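Local structure of chorismate mutase (Helicobacter pylori, 6AL9) at residues I33-K36 with I37-K41; K65-G69 with E70-G74. The protein probably catalyses the rearrangement of chorismate to prephenate, the chorismate mutase step that leads towards phenylalanine and tyrosine. All coordinates share one frame; numbering follows the deposited sequence.

Contact 1 of 2, residues I33-K36 with I37-K41; sequences IALK and IALIK. With PYR (pyruvic acid), chain D.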
ATOM      1  N   ILE B  33      14.112  -4.142  -3.343  1.00 25.70           N
ATOM      2  CA  ILE B  33      14.976  -2.964  -3.325  1.00 26.24           C
ATOM      3  C   ILE B  33      15.455  -2.631  -1.931  1.00 26.35           C
ATOM      4  O   ILE B  33      16.605  -2.293  -1.739  1.00 29.66           O
ATOM      5  CB  ILE B  33      14.307  -1.718  -3.941  1.00 24.84           C
ATOM      6  CG1 ILE B  33      14.042  -1.948  -5.417  1.00 24.44           C
ATOM      7  CG2 ILE B  33      15.231  -0.505  -3.832  1.00 26.23           C
ATOM      8  CD1 ILE B  33      13.135  -0.915  -6.014  1.00 25.03           C
ATOM      9  N   ALA B  34      14.568  -2.725  -0.955  1.00 27.71           N
ATOM     10  CA  ALA B  34      14.937  -2.467   0.430  1.00 29.22           C
ATOM     11  C   ALA B  34      15.936  -3.509   0.936  1.00 29.00           C
ATOM     12  O   ALA B  34      16.743  -3.223   1.812  1.00 30.34           O
ATOM     13  CB  ALA B  34      13.687  -2.446   1.316  1.00 28.26           C
ATOM     14  N   LEU B  35      15.846  -4.721   0.411  1.00 30.98           N
ATOM     15  CA  LEU B  35      16.815  -5.756   0.742  1.00 34.36           C
ATOM     16  C   LEU B  35      18.200  -5.315   0.272  1.00 33.47           C
ATOM     17  O   LEU B  35      19.166  -5.378   1.043  1.00 29.83           O
ATOM     18  CB  LEU B  35      16.458  -7.096   0.084  1.00 35.80           C
ATOM     19  CG  LEU B  35      17.433  -8.249   0.409  1.00 37.46           C
ATOM     20  CD1 LEU B  35      17.653  -8.417   1.907  1.00 36.60           C
ATOM     21  CD2 LEU B  35      16.918  -9.545  -0.190  1.00 38.44           C
ATOM     22  N   LYS B  36      18.278  -4.870  -0.987  1.00 33.00           N
ATOM     23  CA  LYS B  36      19.539  -4.393  -1.531  1.00 35.43           C
ATOM     24  C   LYS B  36      20.104  -3.238  -0.709  1.00 35.57           C
ATOM     25  O   LYS B  36      21.305  -3.222  -0.421  1.00 36.26           O
ATOM     26  CB  LYS B  36      19.379  -3.977  -2.978  1.00 39.56           C
ATOM     27  CG  LYS B  36      19.172  -5.153  -3.912  1.00 42.45           C
ATOM     28  CD  LYS B  36      18.325  -4.761  -5.118  1.00 44.00           C
ATOM     29  CE  LYS B  36      18.960  -5.176  -6.426  1.00 48.11           C
ATOM     30  NZ  LYS B  36      17.911  -5.613  -7.386  1.00 54.32           N
ATOM     31  N   ILE B  37      19.248  -2.291  -0.300  1.00 33.78           N
ATOM     32  CA  ILE B  37      19.705  -1.164   0.499  1.00 31.61           C
ATOM     33  C   ILE B  37      20.238  -1.630   1.841  1.00 32.57           C
ATOM     34  O   ILE B  37      21.276  -1.162   2.288  1.00 34.07           O
ATOM     35  CB  ILE B  37      18.597  -0.117   0.724  1.00 31.61           C
ATOM     36  CG1 ILE B  37      18.330   0.683  -0.555  1.00 30.84           C
ATOM     37  CG2 ILE B  37      18.983   0.866   1.827  1.00 31.03           C
ATOM     38  CD1 ILE B  37      16.966   1.332  -0.558  1.00 29.33           C
ATOM     39  N   ALA B  38      19.532  -2.543   2.491  1.00 34.34           N
ATOM     40  CA  ALA B  38      19.964  -3.022   3.801  1.00 36.45           C
ATOM     41  C   ALA B  38      21.355  -3.566   3.751  1.00 39.26           C
ATOM     42  O   ALA B  38      22.147  -3.318   4.657  1.00 43.37           O
ATOM     43  CB  ALA B  38      19.039  -4.116   4.293  1.00 38.75           C
ATOM     44  N   LEU B  39      21.634  -4.323   2.692  1.00 41.62           N
ATOM     45  CA  LEU B  39      22.894  -5.042   2.528  1.00 45.48           C
ATOM     46  C   LEU B  39      24.059  -4.121   2.239  1.00 46.98           C
ATOM     47  O   LEU B  39      25.135  -4.357   2.752  1.00 55.23           O
ATOM     48  CB  LEU B  39      22.784  -6.075   1.397  1.00 47.73           C
ATOM     49  CG  LEU B  39      21.827  -7.241   1.659  1.00 50.68           C
ATOM     50  CD1 LEU B  39      21.736  -8.165   0.451  1.00 52.89           C
ATOM     51  CD2 LEU B  39      22.241  -8.014   2.900  1.00 51.23           C
ATOM     52  N   ILE B  40      23.856  -3.078   1.437  1.00 51.20           N
ATOM     53  CA  ILE B  40      24.903  -2.084   1.222  1.00 56.13           C
ATOM     54  C   ILE B  40      25.106  -1.144   2.411  1.00 58.24           C
ATOM     55  O   ILE B  40      26.035  -0.354   2.402  1.00 63.11           O
ATOM     56  CB  ILE B  40      24.684  -1.244  -0.068  1.00 58.06           C
ATOM     57  CG1 ILE B  40      23.439  -0.381   0.035  1.00 55.25           C
ATOM     58  CG2 ILE B  40      24.587  -2.140  -1.299  1.00 60.68           C
ATOM     59  CD1 ILE B  40      23.370   0.730  -0.995  1.00 59.51           C
ATOM     60  N   LYS B  41      24.270  -1.205   3.438  1.00 60.88           N
ATOM     61  CA  LYS B  41      24.485  -0.302   4.565  1.00 65.09           C
ATOM     62  C   LYS B  41      24.798  -1.024   5.857  1.00 66.22           C
ATOM     63  O   LYS B  41      25.808  -0.753   6.495  1.00 64.24           O
ATOM     64  CB  LYS B  41      23.294   0.623   4.753  1.00 67.09           C
ATOM     65  CG  LYS B  41      23.164   1.664   3.660  1.00 71.69           C
ATOM     66  CD  LYS B  41      23.135   3.080   4.214  1.00 75.36           C
ATOM     67  CE  LYS B  41      24.008   4.021   3.387  1.00 79.60           C
ATOM     68  NZ  LYS B  41      24.837   4.969   4.183  1.00 82.31           N
TER
HETATM   69  C   PYR D 102      16.711   3.876   2.999  1.00 59.49           C
HETATM   70  O   PYR D 102      17.205   4.585   3.907  1.00 59.13           O
HETATM   71  OXT PYR D 102      16.621   4.327   1.832  1.00 49.03           O
HETATM   72  CA  PYR D 102      16.249   2.514   3.334  1.00 57.43           C
HETATM   73  O3  PYR D 102      16.618   1.981   4.375  1.00 54.98           O
HETATM   74  CB  PYR D 102      15.334   1.776   2.400  1.00 58.26           C

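Contact 2 of 2, residues K65-G69 with E70-G74; sequences KHLNG and EILTG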
ATOM      1  N   LYS B  65      -6.726  12.281  -7.130  1.00 36.40           N
ATOM      2  CA  LYS B  65      -8.169  12.474  -6.939  1.00 38.29           C
ATOM      3  C   LYS B  65      -8.586  12.442  -5.474  1.00 34.63           C
ATOM      4  O   LYS B  65      -9.386  13.247  -5.038  1.00 33.50           O
ATOM      5  CB  LYS B  65      -8.984  11.418  -7.702  1.00 40.99           C
ATOM      6  CG  LYS B  65      -8.916  11.493  -9.216  1.00 44.71           C
ATOM      7  CD  LYS B  65     -10.067  10.723  -9.856  1.00 45.88           C
ATOM      8  CE  LYS B  65     -11.335  11.573  -9.907  1.00 49.14           C
ATOM      9  NZ  LYS B  65     -12.517  10.840 -10.448  1.00 47.01           N
ATOM     10  N   HIS B  66      -8.048  11.506  -4.710  1.00 34.45           N
ATOM     11  CA  HIS B  66      -8.527  11.278  -3.365  1.00 33.65           C
ATOM     12  C   HIS B  66      -7.428  11.279  -2.297  1.00 35.15           C
ATOM     13  O   HIS B  66      -7.704  11.492  -1.123  1.00 36.62           O
ATOM     14  CB  HIS B  66      -9.247   9.943  -3.310  1.00 35.57           C
ATOM     15  CG  HIS B  66     -10.290   9.770  -4.361  1.00 34.47           C
ATOM     16  ND1 HIS B  66     -11.495  10.435  -4.327  1.00 35.26           N
ATOM     17  CD2 HIS B  66     -10.314   8.995  -5.470  1.00 35.54           C
ATOM     18  CE1 HIS B  66     -12.219  10.078  -5.373  1.00 36.49           C
ATOM     19  NE2 HIS B  66     -11.526   9.203  -6.080  1.00 37.85           N
ATOM     20  N   LEU B  67      -6.190  10.992  -2.656  1.00 38.09           N
ATOM     21  CA  LEU B  67      -5.156  10.939  -1.630  1.00 41.03           C
ATOM     22  C   LEU B  67      -4.948  12.351  -1.118  1.00 41.29           C
ATOM     23  O   LEU B  67      -4.962  13.293  -1.894  1.00 38.84           O
ATOM     24  CB  LEU B  67      -3.833  10.393  -2.179  1.00 43.44           C
ATOM     25  CG  LEU B  67      -3.780   8.936  -2.651  1.00 41.90           C
ATOM     26  CD1 LEU B  67      -2.337   8.506  -2.901  1.00 38.84           C
ATOM     27  CD2 LEU B  67      -4.481   8.000  -1.684  1.00 40.76           C
ATOM     28  N   ASN B  68      -4.757  12.488   0.189  1.00 39.59           N
ATOM     29  CA  ASN B  68      -4.163  13.688   0.776  1.00 35.83           C
ATOM     30  C   ASN B  68      -3.074  13.270   1.770  1.00 34.25           C
ATOM     31  O   ASN B  68      -2.702  12.114   1.827  1.00 30.57           O
ATOM     32  CB  ASN B  68      -5.244  14.479   1.481  1.00 37.21           C
ATOM     33  CG  ASN B  68      -5.995  13.638   2.478  1.00 38.26           C
ATOM     34  OD1 ASN B  68      -5.411  12.774   3.144  1.00 42.16           O
ATOM     35  ND2 ASN B  68      -7.290  13.857   2.574  1.00 39.56           N
ATOM     36  N   GLY B  69      -2.567  14.223   2.544  1.00 37.93           N
ATOM     37  CA  GLY B  69      -1.475  13.987   3.489  1.00 37.21           C
ATOM     38  C   GLY B  69      -1.807  13.012   4.600  1.00 37.17           C
ATOM     39  O   GLY B  69      -0.972  12.190   4.957  1.00 36.99           O
ATOM     40  N   GLU B  70      -3.017  13.083   5.146  1.00 37.80           N
ATOM     41  CA  GLU B  70      -3.429  12.135   6.180  1.00 37.78           C
ATOM     42  C   GLU B  70      -3.411  10.698   5.658  1.00 33.79           C
ATOM     43  O   GLU B  70      -2.968   9.783   6.353  1.00 34.57           O
ATOM     44  CB  GLU B  70      -4.857  12.411   6.638  1.00 42.41           C
ATOM     45  CG  GLU B  70      -5.034  13.505   7.656  1.00 48.62           C
ATOM     46  CD  GLU B  70      -6.491  13.622   8.044  1.00 52.34           C
ATOM     47  OE1 GLU B  70      -7.083  12.581   8.395  1.00 59.87           O
ATOM     48  OE2 GLU B  70      -7.054  14.729   7.959  1.00 57.16           O
ATOM     49  N   ILE B  71      -3.937  10.512   4.454  1.00 28.97           N
ATOM     50  CA  ILE B  71      -4.098   9.181   3.867  1.00 27.31           C
ATOM     51  C   ILE B  71      -2.734   8.596   3.484  1.00 24.34           C
ATOM     52  O   ILE B  71      -2.507   7.408   3.666  1.00 22.24           O
ATOM     53  CB  ILE B  71      -5.013   9.219   2.615  1.00 27.96           C
ATOM     54  CG1 ILE B  71      -6.457   9.550   3.014  1.00 30.82           C
ATOM     55  CG2 ILE B  71      -4.969   7.892   1.877  1.00 27.76           C
ATOM     56  CD1 ILE B  71      -7.396   9.808   1.839  1.00 32.47           C
ATOM     57  N   LEU B  72      -1.839   9.440   2.959  1.00 23.48           N
ATOM     58  CA  LEU B  72      -0.463   9.035   2.632  1.00 22.32           C
ATOM     59  C   LEU B  72       0.312   8.693   3.892  1.00 21.83           C
ATOM     60  O   LEU B  72       1.018   7.683   3.913  1.00 19.68           O
ATOM     61  CB  LEU B  72       0.278  10.107   1.828  1.00 22.24           C
ATOM     62  CG  LEU B  72      -0.039  10.172   0.325  1.00 22.70           C
ATOM     63  CD1 LEU B  72       0.302  11.519  -0.291  1.00 23.69           C
ATOM     64  CD2 LEU B  72       0.654   9.062  -0.438  1.00 21.66           C
ATOM     65  N   THR B  73       0.174   9.527   4.925  1.00 22.67           N
ATOM     66  CA  THR B  73       0.850   9.307   6.196  1.00 24.23           C
ATOM     67  C   THR B  73       0.452   7.945   6.772  1.00 25.09           C
ATOM     68  O   THR B  73       1.304   7.161   7.143  1.00 28.78           O
ATOM     69  CB  THR B  73       0.550  10.446   7.218  1.00 25.49           C
ATOM     70  OG1 THR B  73       1.130  11.685   6.767  1.00 25.11           O
ATOM     71  CG2 THR B  73       1.125  10.118   8.589  1.00 26.13           C
ATOM     72  N   GLY B  74      -0.834   7.632   6.789  1.00 25.68           N
ATOM     73  CA  GLY B  74      -1.273   6.335   7.277  1.00 25.19           C
ATOM     74  C   GLY B  74      -0.761   5.210   6.401  1.00 24.60           C
ATOM     75  O   GLY B  74      -0.156   4.250   6.884  1.00 25.55           O
TER

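Contact 1 of 2, residues I33-K36 with I37-K41
I33 and I37 lie one helical turn apart on helix 9-41, and their branched side chains run obliquely to one another, meeting where CG2 of I33 comes 4.1 Å from CD1 of I37. The two arms of I37 share the work. With CG1 anti to the carbonyl carbon (chi1 -73°) and chi2 extended, CD1 reaches back over the preceding turn, while CG2, anti to the backbone N, leaves on the other branch. Both end at the bound pyruvic acid: CD1 lies 3.4 Å from the ligand methyl CB, and CG2 lies 3.5 Å from the keto carbon CA. Isoleucine suits this place because its forked chain sets one methyl against the ligand's methyl end and another against its keto carbon.

On another side of the helix, L35 and L39 repeat the spacing, with CG of L35 4.3 Å from CD1 of L39. Next to them A34 and A38 have no more than a methyl group, so helix 69-93 can come close; both alanines touch Q87, and A34 also touches S83. Beneath all these side chains the backbone keeps its i to i+4 bonds, such as I37 N to I33 O (3.0 Å, 158° at the hydrogen) and A38 N to A34 O. The oxygen of K36 takes I40 N in the same way and receives a weak second bond from L39 N.

The second subunit packs L12 on I37 and I16 on I33, and its R13 joins Q87 of this chain in hydrogen-bonding the pyruvic acid. Such sharing is characteristic of the all-helical, AroQ-type chorismate mutase dimer. The chemistry therefore divides: I37 gives the ligand an apolar wall, whereas R13 of the second subunit and Q87 bind its polar atoms.

Contact 2 of 2, residues K65-G69 with E70-G74
Over one face of the N68 amide, offset from its centre, lies CD1 of I71, 4.1 Å from both CG and ND2 of the asparagine, the two side chains crossing at about a right angle. At the oxygen end of the amide, I71 N approaches OD1 almost in line with the CG-OD1 bond, at 3.0 Å. A chi1 of 54° sets CG of N68 between its own backbone N and carbonyl carbon, which turns OD1 back onto the first turn of helix 69-93. The other flat group, the H66 ring, has CB of K65 over one face, towards the rim; F86 of the second subunit meets it edge-to-face, and E32 of that subunit is hydrogen-bonded to NE2.

L67, just before the cap, splits its two methyls between I71 and L72: CD2 is 3.6 Å from CG2 of I71, and CD1 meets CD2 of L72. Further on, G69 O accepts both T73 N and T73 OG1 (2.8 Å), from opposite faces of its carbonyl plane.

N68 is thus an N-cap, and its O also accepts L72 N (3.0 Å). Asparagine suits it because a short side chain carries an acceptor to an amide that has no carbonyl one turn earlier in the helix. The chemistry implies that this capped start is also a dimer contact: D28 of the second subunit accepts the backbone N-H groups of K65, H66 and L67, while L67 and I71 pack on its L31 and I82.

How the contacts relate
The two contacts stand on opposite sides of the chain's centre, with their own centres about 27 Å apart and their nearest atoms about 16 Å apart, so they do not touch. Contact 1 lies towards the end of helix 9-41 and holds part of the pyruvic acid pocket; contact 2 begins helix 69-93 away from the annotated sites, the side chain of L72 being about 12 Å from bound p-hydroxybenzoic acid. Helix 69-93 links them: contact 2 starts it, and its later turns carry Q87 to the pocket that contact 1 lines. The dimer links them too: L35 of contact 1 packs on H66 of the second subunit.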